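Local coordinates for protein MTH0777 (Methanothermobacter thermautotrophicus, PDB 1KJN) that is of unknown function, belongs to the DUF1890 family and folds as a three-layered alpha/beta protein round a parallel sheet, at residues A[111-116]-A[137-142]; A[14-19]-A[45-50]; A[79-84]-A[103-108]. All blocks are in the same frame, centred on the assembly; numbering follows the deposited sequence.

Interaction 1 (A[111-116]-A[137-142])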
ATOM      1  N   PHE A 111      -0.749  14.517   7.086  1.00 22.85           N
ATOM      2  CA  PHE A 111       0.533  14.357   6.429  1.00 19.83           C
ATOM      3  C   PHE A 111       0.647  15.014   5.069  1.00 21.98           C
ATOM      4  O   PHE A 111      -0.303  15.059   4.290  1.00 20.68           O
ATOM      5  CB  PHE A 111       0.892  12.872   6.316  1.00 19.17           C
ATOM      6  CG  PHE A 111      -0.057  12.076   5.468  1.00 19.68           C
ATOM      7  CD1 PHE A 111      -1.314  11.712   5.956  1.00 22.18           C
ATOM      8  CD2 PHE A 111       0.293  11.713   4.172  1.00 17.44           C
ATOM      9  CE1 PHE A 111      -2.216  10.998   5.162  1.00 26.59           C
ATOM     10  CE2 PHE A 111      -0.596  11.002   3.367  1.00 23.64           C
ATOM     11  CZ  PHE A 111      -1.856  10.642   3.862  1.00 24.18           C
ATOM     12  N   ASP A 112       1.846  15.520   4.807  1.00 24.91           N
ATOM     13  CA  ASP A 112       2.215  16.167   3.560  1.00 28.38           C
ATOM     14  C   ASP A 112       3.707  16.486   3.734  1.00 28.81           C
ATOM     15  O   ASP A 112       4.189  16.604   4.863  1.00 28.44           O
ATOM     16  CB  ASP A 112       1.403  17.452   3.360  1.00 25.77           C
ATOM     17  CG  ASP A 112       1.574  18.035   1.969  1.00 28.19           C
ATOM     18  OD1 ASP A 112       0.723  17.767   1.103  1.00 30.55           O
ATOM     19  OD2 ASP A 112       2.559  18.758   1.740  1.00 31.98           O
ATOM     20  N   ARG A 113       4.447  16.606   2.639  1.00 32.02           N
ATOM     21  CA  ARG A 113       5.873  16.920   2.752  1.00 37.30           C
ATOM     22  C   ARG A 113       6.131  18.393   3.043  1.00 36.51           C
ATOM     23  O   ARG A 113       7.166  18.755   3.591  1.00 40.52           O
ATOM     24  CB  ARG A 113       6.630  16.481   1.500  1.00 37.90           C
ATOM     25  CG  ARG A 113       6.900  14.986   1.474  1.00 41.64           C
ATOM     26  CD  ARG A 113       7.785  14.545   2.642  1.00 43.37           C
ATOM     27  NE  ARG A 113       9.161  15.007   2.484  1.00 50.64           N
ATOM     28  CZ  ARG A 113      10.156  14.734   3.325  1.00 52.04           C
ATOM     29  NH1 ARG A 113       9.948  13.996   4.410  1.00 46.94           N
ATOM     30  NH2 ARG A 113      11.373  15.200   3.071  1.00 55.42           N
ATOM     31  N   ASP A 114       5.170  19.233   2.694  1.00 36.34           N
ATOM     32  CA  ASP A 114       5.287  20.668   2.910  1.00 37.28           C
ATOM     33  C   ASP A 114       4.800  21.001   4.322  1.00 35.79           C
ATOM     34  O   ASP A 114       3.629  20.783   4.649  1.00 33.61           O
ATOM     35  CB  ASP A 114       4.434  21.401   1.854  1.00 40.86           C
ATOM     36  CG  ASP A 114       4.636  22.925   1.855  1.00 48.31           C
ATOM     37  OD1 ASP A 114       4.845  23.527   2.928  1.00 42.76           O
ATOM     38  OD2 ASP A 114       4.558  23.529   0.760  1.00 53.07           O
ATOM     39  N   ALA A 115       5.703  21.531   5.149  1.00 35.92           N
ATOM     40  CA  ALA A 115       5.374  21.924   6.525  1.00 35.08           C
ATOM     41  C   ALA A 115       4.253  22.974   6.594  1.00 36.77           C
ATOM     42  O   ALA A 115       3.434  22.946   7.508  1.00 39.00           O
ATOM     43  CB  ALA A 115       6.617  22.446   7.236  1.00 34.75           C
ATOM     44  N   ASP A 116       4.214  23.890   5.628  1.00 36.45           N
ATOM     45  CA  ASP A 116       3.187  24.931   5.586  1.00 38.88           C
ATOM     46  C   ASP A 116       1.812  24.319   5.387  1.00 38.47           C
ATOM     47  O   ASP A 116       0.862  24.678   6.075  1.00 34.82           O
ATOM     48  CB  ASP A 116       3.459  25.947   4.464  1.00 43.59           C
ATOM     49  CG  ASP A 116       4.727  26.758   4.696  1.00 51.74           C
ATOM     50  OD1 ASP A 116       5.049  27.048   5.872  1.00 50.27           O
ATOM     51  OD2 ASP A 116       5.401  27.108   3.697  1.00 57.35           O
ATOM     52  N   ARG A 137       5.639  15.238   8.157  1.00 25.14           N
ATOM     53  CA  ARG A 137       6.027  15.535   6.786  1.00 28.43           C
ATOM     54  C   ARG A 137       6.478  14.207   6.171  1.00 32.68           C
ATOM     55  O   ARG A 137       7.647  13.827   6.264  1.00 33.07           O
ATOM     56  CB  ARG A 137       7.181  16.552   6.769  1.00 27.52           C
ATOM     57  CG  ARG A 137       6.805  17.956   7.251  1.00 30.04           C
ATOM     58  CD  ARG A 137       8.035  18.845   7.543  1.00 32.64           C
ATOM     59  NE  ARG A 137       8.722  18.440   8.772  1.00 30.97           N
ATOM     60  CZ  ARG A 137       9.981  18.014   8.839  1.00 32.67           C
ATOM     61  NH1 ARG A 137      10.733  17.934   7.743  1.00 29.62           N
ATOM     62  NH2 ARG A 137      10.480  17.628  10.009  1.00 27.56           N
ATOM     63  N   ALA A 138       5.546  13.484   5.563  1.00 31.15           N
ATOM     64  CA  ALA A 138       5.885  12.199   4.968  1.00 32.34           C
ATOM     65  C   ALA A 138       5.160  11.951   3.658  1.00 34.65           C
ATOM     66  O   ALA A 138       3.960  12.223   3.532  1.00 37.97           O
ATOM     67  CB  ALA A 138       5.574  11.053   5.959  1.00 27.87           C
ATOM     68  N   HIS A 139       5.886  11.384   2.703  1.00 29.98           N
ATOM     69  CA  HIS A 139       5.313  11.052   1.414  1.00 30.97           C
ATOM     70  C   HIS A 139       5.500   9.568   1.095  1.00 27.18           C
ATOM     71  O   HIS A 139       4.524   8.856   0.875  1.00 31.99           O
ATOM     72  CB  HIS A 139       5.936  11.893   0.315  1.00 34.25           C
ATOM     73  CG  HIS A 139       5.408  11.576  -1.045  1.00 40.07           C
ATOM     74  ND1 HIS A 139       6.065  10.729  -1.922  1.00 40.81           N
ATOM     75  CD2 HIS A 139       4.278  11.968  -1.681  1.00 33.69           C
ATOM     76  CE1 HIS A 139       5.360  10.617  -3.030  1.00 42.51           C
ATOM     77  NE2 HIS A 139       4.267  11.359  -2.911  1.00 38.65           N
ATOM     78  N   HIS A 140       6.747   9.109   1.051  1.00 23.72           N
ATOM     79  CA  HIS A 140       7.016   7.709   0.748  1.00 26.21           C
ATOM     80  C   HIS A 140       7.540   6.867   1.904  1.00 20.58           C
ATOM     81  O   HIS A 140       7.363   5.662   1.897  1.00 20.85           O
ATOM     82  CB  HIS A 140       7.911   7.564  -0.492  1.00 30.47           C
ATOM     83  CG  HIS A 140       9.009   8.574  -0.568  1.00 35.98           C
ATOM     84  ND1 HIS A 140       8.780   9.899  -0.880  1.00 40.15           N
ATOM     85  CD2 HIS A 140      10.342   8.465  -0.355  1.00 43.64           C
ATOM     86  CE1 HIS A 140       9.922  10.561  -0.851  1.00 45.02           C
ATOM     87  NE2 HIS A 140      10.888   9.711  -0.535  1.00 47.79           N
ATOM     88  N   ASN A 141       8.156   7.499   2.900  1.00 21.58           N
ATOM     89  CA  ASN A 141       8.672   6.773   4.065  1.00 19.96           C
ATOM     90  C   ASN A 141       7.617   6.871   5.167  1.00 22.72           C
ATOM     91  O   ASN A 141       7.348   7.946   5.702  1.00 25.32           O
ATOM     92  CB  ASN A 141      10.002   7.372   4.548  1.00 21.73           C
ATOM     93  CG  ASN A 141      10.618   6.598   5.727  1.00 20.15           C
ATOM     94  OD1 ASN A 141       9.995   5.711   6.304  1.00 19.74           O
ATOM     95  ND2 ASN A 141      11.871   6.920   6.053  1.00 18.60           N
ATOM     96  N   PRO A 142       7.045   5.732   5.562  1.00 23.16           N
ATOM     97  CA  PRO A 142       6.015   5.713   6.605  1.00 21.98           C
ATOM     98  C   PRO A 142       6.536   5.858   8.032  1.00 20.17           C
ATOM     99  O   PRO A 142       5.776   6.233   8.923  1.00 17.69           O
ATOM    100  CB  PRO A 142       5.400   4.340   6.424  1.00 20.54           C
ATOM    101  CG  PRO A 142       6.616   3.498   6.118  1.00 20.68           C
ATOM    102  CD  PRO A 142       7.400   4.368   5.145  1.00 19.63           C
TER

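Interaction 2 (A[14-19]-A[45-50])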
ATOM      1  N   GLY A  14      -8.399   9.482   2.674  1.00 21.28           N
ATOM      2  CA  GLY A  14      -8.449  10.536   1.680  1.00 27.01           C
ATOM      3  C   GLY A  14      -8.037  10.015   0.314  1.00 26.20           C
ATOM      4  O   GLY A  14      -7.756   8.819   0.162  1.00 21.07           O
ATOM      5  N   CYS A  15      -8.010  10.893  -0.687  1.00 29.51           N
ATOM      6  CA  CYS A  15      -7.624  10.464  -2.026  1.00 34.11           C
ATOM      7  C   CYS A  15      -6.212   9.869  -1.918  1.00 33.53           C
ATOM      8  O   CYS A  15      -5.350  10.392  -1.207  1.00 32.70           O
ATOM      9  CB  CYS A  15      -7.659  11.627  -3.026  1.00 39.10           C
ATOM     10  SG  CYS A  15      -6.142  12.617  -3.118  1.00 44.30           S
ATOM     11  N   PRO A  16      -6.006   8.702  -2.528  1.00 31.13           N
ATOM     12  CA  PRO A  16      -4.704   8.034  -2.494  1.00 33.43           C
ATOM     13  C   PRO A  16      -3.728   8.628  -3.520  1.00 34.35           C
ATOM     14  O   PRO A  16      -3.958   8.544  -4.732  1.00 38.14           O
ATOM     15  CB  PRO A  16      -5.068   6.593  -2.837  1.00 31.93           C
ATOM     16  CG  PRO A  16      -6.157   6.782  -3.879  1.00 30.79           C
ATOM     17  CD  PRO A  16      -6.988   7.936  -3.324  1.00 28.51           C
ATOM     18  N   GLU A  17      -2.691   9.292  -3.023  1.00 30.91           N
ATOM     19  CA  GLU A  17      -1.654   9.878  -3.864  1.00 29.81           C
ATOM     20  C   GLU A  17      -0.332   9.436  -3.222  1.00 29.23           C
ATOM     21  O   GLU A  17       0.501   8.778  -3.860  1.00 27.26           O
ATOM     22  CB  GLU A  17      -1.733  11.414  -3.884  1.00 35.92           C
ATOM     23  CG  GLU A  17      -2.926  12.027  -4.648  1.00 46.07           C
ATOM     24  CD  GLU A  17      -2.994  13.566  -4.538  1.00 51.33           C
ATOM     25  OE1 GLU A  17      -2.452  14.134  -3.562  1.00 53.43           O
ATOM     26  OE2 GLU A  17      -3.601  14.214  -5.423  1.00 49.74           O
ATOM     27  N   SER A  18      -0.164   9.774  -1.946  1.00 19.63           N
ATOM     28  CA  SER A  18       1.044   9.424  -1.213  1.00 23.19           C
ATOM     29  C   SER A  18       1.056   7.931  -0.945  1.00 21.58           C
ATOM     30  O   SER A  18       0.099   7.377  -0.420  1.00 22.34           O
ATOM     31  CB  SER A  18       1.114  10.158   0.131  1.00 26.88           C
ATOM     32  OG  SER A  18       0.752  11.519  -0.006  1.00 40.28           O
ATOM     33  N   PRO A  19       2.142   7.259  -1.332  1.00 18.66           N
ATOM     34  CA  PRO A  19       2.263   5.820  -1.118  1.00 18.67           C
ATOM     35  C   PRO A  19       2.217   5.369   0.337  1.00 19.21           C
ATOM     36  O   PRO A  19       2.044   4.170   0.594  1.00 16.83           O
ATOM     37  CB  PRO A  19       3.584   5.468  -1.802  1.00 16.41           C
ATOM     38  CG  PRO A  19       4.316   6.792  -1.891  1.00 25.06           C
ATOM     39  CD  PRO A  19       3.237   7.779  -2.167  1.00 15.61           C
ATOM     40  N   PRO A  45     -13.574   4.997  -4.260  1.00 34.82           N
ATOM     41  CA  PRO A  45     -13.289   3.749  -4.981  1.00 33.58           C
ATOM     42  C   PRO A  45     -11.816   3.360  -5.110  1.00 31.62           C
ATOM     43  O   PRO A  45     -11.442   2.246  -4.763  1.00 27.95           O
ATOM     44  CB  PRO A  45     -13.947   3.985  -6.342  1.00 35.47           C
ATOM     45  CG  PRO A  45     -15.169   4.804  -5.964  1.00 39.05           C
ATOM     46  CD  PRO A  45     -14.545   5.823  -5.009  1.00 40.20           C
ATOM     47  N   ALA A  46     -10.982   4.269  -5.593  1.00 29.76           N
ATOM     48  CA  ALA A  46      -9.562   3.961  -5.749  1.00 31.36           C
ATOM     49  C   ALA A  46      -8.953   3.503  -4.418  1.00 21.32           C
ATOM     50  O   ALA A  46      -8.362   2.435  -4.331  1.00 21.39           O
ATOM     51  CB  ALA A  46      -8.823   5.179  -6.288  1.00 37.19           C
ATOM     52  N   ALA A  47      -9.166   4.293  -3.377  1.00 19.05           N
ATOM     53  CA  ALA A  47      -8.644   3.976  -2.054  1.00 20.66           C
ATOM     54  C   ALA A  47      -9.086   2.585  -1.548  1.00 19.92           C
ATOM     55  O   ALA A  47      -8.240   1.790  -1.120  1.00 16.24           O
ATOM     56  CB  ALA A  47      -9.042   5.080  -1.060  1.00 16.22           C
ATOM     57  N   LEU A  48     -10.392   2.290  -1.620  1.00 13.21           N
ATOM     58  CA  LEU A  48     -10.907   0.994  -1.165  1.00 19.32           C
ATOM     59  C   LEU A  48     -10.303  -0.148  -1.950  1.00 17.99           C
ATOM     60  O   LEU A  48     -10.018  -1.218  -1.385  1.00 18.01           O
ATOM     61  CB  LEU A  48     -12.450   0.954  -1.248  1.00 19.33           C
ATOM     62  CG  LEU A  48     -13.198   1.192   0.090  1.00 26.02           C
ATOM     63  CD1 LEU A  48     -12.520   2.230   0.925  1.00 23.28           C
ATOM     64  CD2 LEU A  48     -14.667   1.541  -0.120  1.00 25.53           C
ATOM     65  N   ARG A  49     -10.106   0.062  -3.255  1.00 21.79           N
ATOM     66  CA  ARG A  49      -9.518  -0.987  -4.094  1.00 26.83           C
ATOM     67  C   ARG A  49      -8.071  -1.240  -3.723  1.00 21.31           C
ATOM     68  O   ARG A  49      -7.591  -2.357  -3.856  1.00 22.50           O
ATOM     69  CB  ARG A  49      -9.607  -0.675  -5.596  1.00 29.05           C
ATOM     70  CG  ARG A  49     -11.016  -0.526  -6.138  1.00 34.79           C
ATOM     71  CD  ARG A  49     -11.056  -0.654  -7.656  1.00 35.25           C
ATOM     72  NE  ARG A  49     -10.871  -2.050  -8.023  1.00 42.20           N
ATOM     73  CZ  ARG A  49     -11.859  -2.900  -8.307  1.00 38.86           C
ATOM     74  NH1 ARG A  49     -13.123  -2.497  -8.297  1.00 40.16           N
ATOM     75  NH2 ARG A  49     -11.588  -4.189  -8.502  1.00 36.52           N
ATOM     76  N   LEU A  50      -7.363  -0.199  -3.295  1.00 20.22           N
ATOM     77  CA  LEU A  50      -5.959  -0.372  -2.919  1.00 20.80           C
ATOM     78  C   LEU A  50      -5.846  -1.211  -1.656  1.00 18.38           C
ATOM     79  O   LEU A  50      -4.988  -2.105  -1.562  1.00 16.02           O
ATOM     80  CB  LEU A  50      -5.262   0.977  -2.741  1.00 18.84           C
ATOM     81  CG  LEU A  50      -4.932   1.683  -4.064  1.00 16.44           C
ATOM     82  CD1 LEU A  50      -4.445   3.100  -3.813  1.00 13.48           C
ATOM     83  CD2 LEU A  50      -3.894   0.879  -4.823  1.00 13.74           C
TER

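Interaction 3 (A[79-84]-A[103-108])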
ATOM      1  N   TYR A  79     -20.075   3.883  16.410  1.00 23.38           N
ATOM      2  CA  TYR A  79     -18.643   3.640  16.584  1.00 26.15           C
ATOM      3  C   TYR A  79     -18.115   4.299  17.856  1.00 26.07           C
ATOM      4  O   TYR A  79     -18.551   5.378  18.227  1.00 25.82           O
ATOM      5  CB  TYR A  79     -17.856   4.165  15.372  1.00 24.78           C
ATOM      6  CG  TYR A  79     -18.169   3.450  14.071  1.00 30.39           C
ATOM      7  CD1 TYR A  79     -17.476   2.295  13.710  1.00 29.08           C
ATOM      8  CD2 TYR A  79     -19.170   3.906  13.219  1.00 27.04           C
ATOM      9  CE1 TYR A  79     -17.767   1.614  12.550  1.00 28.43           C
ATOM     10  CE2 TYR A  79     -19.474   3.220  12.036  1.00 30.24           C
ATOM     11  CZ  TYR A  79     -18.765   2.074  11.715  1.00 30.00           C
ATOM     12  OH  TYR A  79     -19.047   1.377  10.568  1.00 32.47           O
ATOM     13  N   GLU A  80     -17.156   3.641  18.500  1.00 29.01           N
ATOM     14  CA  GLU A  80     -16.541   4.126  19.730  1.00 33.22           C
ATOM     15  C   GLU A  80     -15.236   4.888  19.457  1.00 32.16           C
ATOM     16  O   GLU A  80     -14.686   5.539  20.342  1.00 29.89           O
ATOM     17  CB  GLU A  80     -16.275   2.943  20.675  1.00 38.38           C
ATOM     18  CG  GLU A  80     -17.523   2.334  21.332  1.00 48.26           C
ATOM     19  CD  GLU A  80     -18.547   1.782  20.336  1.00 58.50           C
ATOM     20  OE1 GLU A  80     -18.210   0.850  19.578  1.00 60.61           O
ATOM     21  OE2 GLU A  80     -19.702   2.271  20.315  1.00 63.15           O
ATOM     22  N   PHE A  81     -14.740   4.797  18.230  1.00 27.24           N
ATOM     23  CA  PHE A  81     -13.504   5.478  17.858  1.00 25.97           C
ATOM     24  C   PHE A  81     -13.539   5.870  16.382  1.00 21.55           C
ATOM     25  O   PHE A  81     -14.026   5.118  15.555  1.00 20.64           O
ATOM     26  CB  PHE A  81     -12.295   4.573  18.131  1.00 20.25           C
ATOM     27  CG  PHE A  81     -10.969   5.251  17.897  1.00 27.01           C
ATOM     28  CD1 PHE A  81     -10.096   4.796  16.898  1.00 24.24           C
ATOM     29  CD2 PHE A  81     -10.591   6.352  18.669  1.00 25.66           C
ATOM     30  CE1 PHE A  81      -8.866   5.445  16.670  1.00 28.62           C
ATOM     31  CE2 PHE A  81      -9.362   7.010  18.452  1.00 25.71           C
ATOM     32  CZ  PHE A  81      -8.497   6.554  17.457  1.00 25.48           C
ATOM     33  N   LEU A  82     -12.991   7.037  16.063  1.00 22.13           N
ATOM     34  CA  LEU A  82     -12.953   7.529  14.692  1.00 21.14           C
ATOM     35  C   LEU A  82     -11.542   7.988  14.324  1.00 20.94           C
ATOM     36  O   LEU A  82     -10.944   8.825  14.999  1.00 17.23           O
ATOM     37  CB  LEU A  82     -13.946   8.697  14.517  1.00 23.80           C
ATOM     38  CG  LEU A  82     -13.957   9.509  13.215  1.00 21.28           C
ATOM     39  CD1 LEU A  82     -14.223   8.608  12.000  1.00 14.79           C
ATOM     40  CD2 LEU A  82     -15.003  10.608  13.323  1.00 14.39           C
ATOM     41  N   ALA A  83     -11.021   7.448  13.229  1.00 23.53           N
ATOM     42  CA  ALA A  83      -9.694   7.817  12.764  1.00 19.94           C
ATOM     43  C   ALA A  83      -9.779   8.263  11.315  1.00 19.91           C
ATOM     44  O   ALA A  83     -10.401   7.600  10.477  1.00 26.47           O
ATOM     45  CB  ALA A  83      -8.734   6.659  12.917  1.00 22.72           C
ATOM     46  N   GLY A  84      -9.202   9.423  11.043  1.00 16.44           N
ATOM     47  CA  GLY A  84      -9.207   9.976   9.704  1.00 16.79           C
ATOM     48  C   GLY A  84      -7.836  10.431   9.216  1.00 22.81           C
ATOM     49  O   GLY A  84      -7.138  11.179   9.909  1.00 17.28           O
ATOM     50  N   ASN A 103     -19.578  11.984  17.213  1.00 26.97           N
ATOM     51  CA  ASN A 103     -19.350  12.602  18.531  1.00 28.27           C
ATOM     52  C   ASN A 103     -18.611  11.644  19.486  1.00 31.00           C
ATOM     53  O   ASN A 103     -19.039  11.430  20.627  1.00 31.87           O
ATOM     54  CB  ASN A 103     -20.717  13.017  19.125  1.00 27.00           C
ATOM     55  CG  ASN A 103     -20.600  13.755  20.459  1.00 33.06           C
ATOM     56  OD1 ASN A 103     -19.703  14.570  20.660  1.00 33.67           O
ATOM     57  ND2 ASN A 103     -21.539  13.484  21.367  1.00 26.35           N
ATOM     58  N   THR A 104     -17.499  11.075  19.027  1.00 28.94           N
ATOM     59  CA  THR A 104     -16.746  10.127  19.839  1.00 24.81           C
ATOM     60  C   THR A 104     -15.254  10.448  19.850  1.00 27.26           C
ATOM     61  O   THR A 104     -14.843  11.503  19.360  1.00 25.83           O
ATOM     62  CB  THR A 104     -16.956   8.706  19.318  1.00 25.97           C
ATOM     63  OG1 THR A 104     -16.428   7.765  20.255  1.00 28.19           O
ATOM     64  CG2 THR A 104     -16.266   8.522  17.958  1.00 32.30           C
ATOM     65  N   GLU A 105     -14.451   9.563  20.445  1.00 25.40           N
ATOM     66  CA  GLU A 105     -13.004   9.772  20.483  1.00 30.27           C
ATOM     67  C   GLU A 105     -12.538   9.772  19.032  1.00 25.95           C
ATOM     68  O   GLU A 105     -12.772   8.817  18.297  1.00 22.51           O
ATOM     69  CB  GLU A 105     -12.297   8.673  21.285  1.00 32.93           C
ATOM     70  CG  GLU A 105     -10.803   8.923  21.420  1.00 48.01           C
ATOM     71  CD  GLU A 105     -10.104   7.948  22.361  1.00 55.29           C
ATOM     72  OE1 GLU A 105     -10.104   6.728  22.086  1.00 58.54           O
ATOM     73  OE2 GLU A 105      -9.530   8.411  23.367  1.00 62.16           O
ATOM     74  N   THR A 106     -11.880  10.851  18.634  1.00 27.08           N
ATOM     75  CA  THR A 106     -11.451  11.015  17.255  1.00 30.49           C
ATOM     76  C   THR A 106      -9.955  11.283  17.074  1.00 32.60           C
ATOM     77  O   THR A 106      -9.336  11.983  17.877  1.00 27.15           O
ATOM     78  CB  THR A 106     -12.244  12.175  16.626  1.00 29.79           C
ATOM     79  OG1 THR A 106     -13.651  11.919  16.775  1.00 31.82           O
ATOM     80  CG2 THR A 106     -11.891  12.343  15.149  1.00 30.45           C
ATOM     81  N   LEU A 107      -9.411  10.791  15.962  1.00 29.87           N
ATOM     82  CA  LEU A 107      -8.002  10.953  15.660  1.00 27.99           C
ATOM     83  C   LEU A 107      -7.757  11.382  14.232  1.00 28.03           C
ATOM     84  O   LEU A 107      -8.252  10.761  13.285  1.00 27.54           O
ATOM     85  CB  LEU A 107      -7.243   9.648  15.931  1.00 26.45           C
ATOM     86  CG  LEU A 107      -5.778   9.629  15.479  1.00 27.07           C
ATOM     87  CD1 LEU A 107      -4.969  10.656  16.262  1.00 27.10           C
ATOM     88  CD2 LEU A 107      -5.179   8.235  15.625  1.00 20.41           C
ATOM     89  N   ALA A 108      -6.991  12.458  14.083  1.00 27.68           N
ATOM     90  CA  ALA A 108      -6.640  12.965  12.769  1.00 21.82           C
ATOM     91  C   ALA A 108      -5.180  12.651  12.533  1.00 25.18           C
ATOM     92  O   ALA A 108      -4.347  12.928  13.395  1.00 23.55           O
ATOM     93  CB  ALA A 108      -6.851  14.432  12.704  1.00 19.44           C
TER
HETATM   94  O   HOH W   1     -12.459   4.839  22.046  1.00 37.41           O

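Interaction 1 (A[111-116]-A[137-142])
R113 lies across the backbone of 137-142, its chain bent at both chi2 and chi3 so that the guanidinium doubles back to R137. There R113 NH1 donates to the backbone O of R137 at 3.0 Å, a bent bond (134° at the hydrogen) reaching the carbonyl from above its plane. On the way the aliphatic part does the packing: R113 CG sits 3.4 Å from H139 CB, the two side chains crossing at about a right angle, and R113 CD touches the CA of A138. The imidazole of H139, with CG anti to the backbone N (chi1 179°), leads off to H140, where the two ND1 atoms share a 3.0 Å hydrogen bond. R137 runs the other way along 111-116, its CD 3.9 Å from the CB of A115. Within 111-116, D112 OD2 takes the N-H of D114 in an Asx turn, and D114 OD1, at the N-cap, accepts from the N of D116. The contact thus joins two loops where strands 105-111 and 132-136 end: the first enters helix 115-128, the second leads to helix 143-153, whose L145 touches both F111 and A138.

Interaction 2 (A[14-19]-A[45-50])
The loop 14-19 passes beside the first turns of helix 45-54, coming nearest where the CA atoms of P16 and A47 stand 5.7 Å apart, and no hydrogen bond crosses between them. P16 carries the contact. Its CB points toward the helix, and its ring meets three helix side chains with different atoms. P16 CG lies 3.9 Å from A46 CB and comes equally near the backbone N of A47. P16 CD lies at the looser distance of 4.2 Å from A47 CB. On the next turn, L50 has CG beside the backbone N (chi1 -75°) and chi2 extended (171°), which carries CD1 to within 3.7 Å of P16 CB. A46, A47 and L50 therefore give the proline a small apolar surface made of two methyls and one branch of a leucine, while the O of G14 lies 4.1 Å from the CB of A47. In the fold, the loop leaves strand 8-12 for helix 21-34 and the helix follows strand 38-43, so two neighbouring strands of the parallel alpha/beta sheet send their connections into contact past their C-terminal ends. Q21 holds the loop from its other end, accepting from the N of G14 and donating to the O of C15 with its side-chain amide. At the start of the helix, N44 OD1 accepts from the N of A47, and the side chain of P16 also touches N44. A46 and L50 pack in addition on H140 of the second subunit, which brings this part of the helix to the dimer interface.

Interaction 3 (A[79-84]-A[103-108])
With CG anti to the backbone N (chi1 -174°) and chi2 at -116°, F81 swings its ring from its own strand over the neighbouring one. F81 CZ reaches L107 CB at 3.7 Å and F81 CD2 comes 3.5 Å from OE1 of E105, whose carboxylate plane stands nearly perpendicular to the ring (88°); the CB of E105 lies at the ring edge. L82, likewise anti, points to the other face, alongside T106 and the same way, its CD2 3.9 Å from T106 OG1. Strands 81-86 and 105-111 run parallel and are joined through helix 89-102, a beta-alpha-beta unit, and this helix covers the L82 face through F98 and A99. Three backbone bonds tie the strands: L82 N to E105 O, L107 N to L82 O (2.7 Å) and G84 N to L107 O, each nearly along the C=O axis. An alanine in place of F81 would lose the ring's contacts with L107 and the E105 chain, and would probably loosen packing against F152 of helix 143-153 on this face. Near the strand starts, one water lies within hydrogen-bonding distance of both E80 O (2.9 Å) and E105 OE1 (3.0 Å).

In the fold
Along the chain the contacts come in series, interaction 2 first, then interaction 3, then interaction 1. Interaction 3 lies inside the parallel sheet, joining strands 81-86 and 105-111, while the other two are made by loops and a helix start following the strands. Strand 105-111 links interactions 3 and 1, whose centres are 22 Å apart on opposite sides of the chain centre. Interactions 1 and 2, centres 16 Å apart, touch directly: the O of H139 packs on P19, and F111 on S18. Both also meet the second subunit, whereas no other chain touches interaction 3. The sheet contact thus belongs to the monomer's core, and the loop contacts to the dimer side.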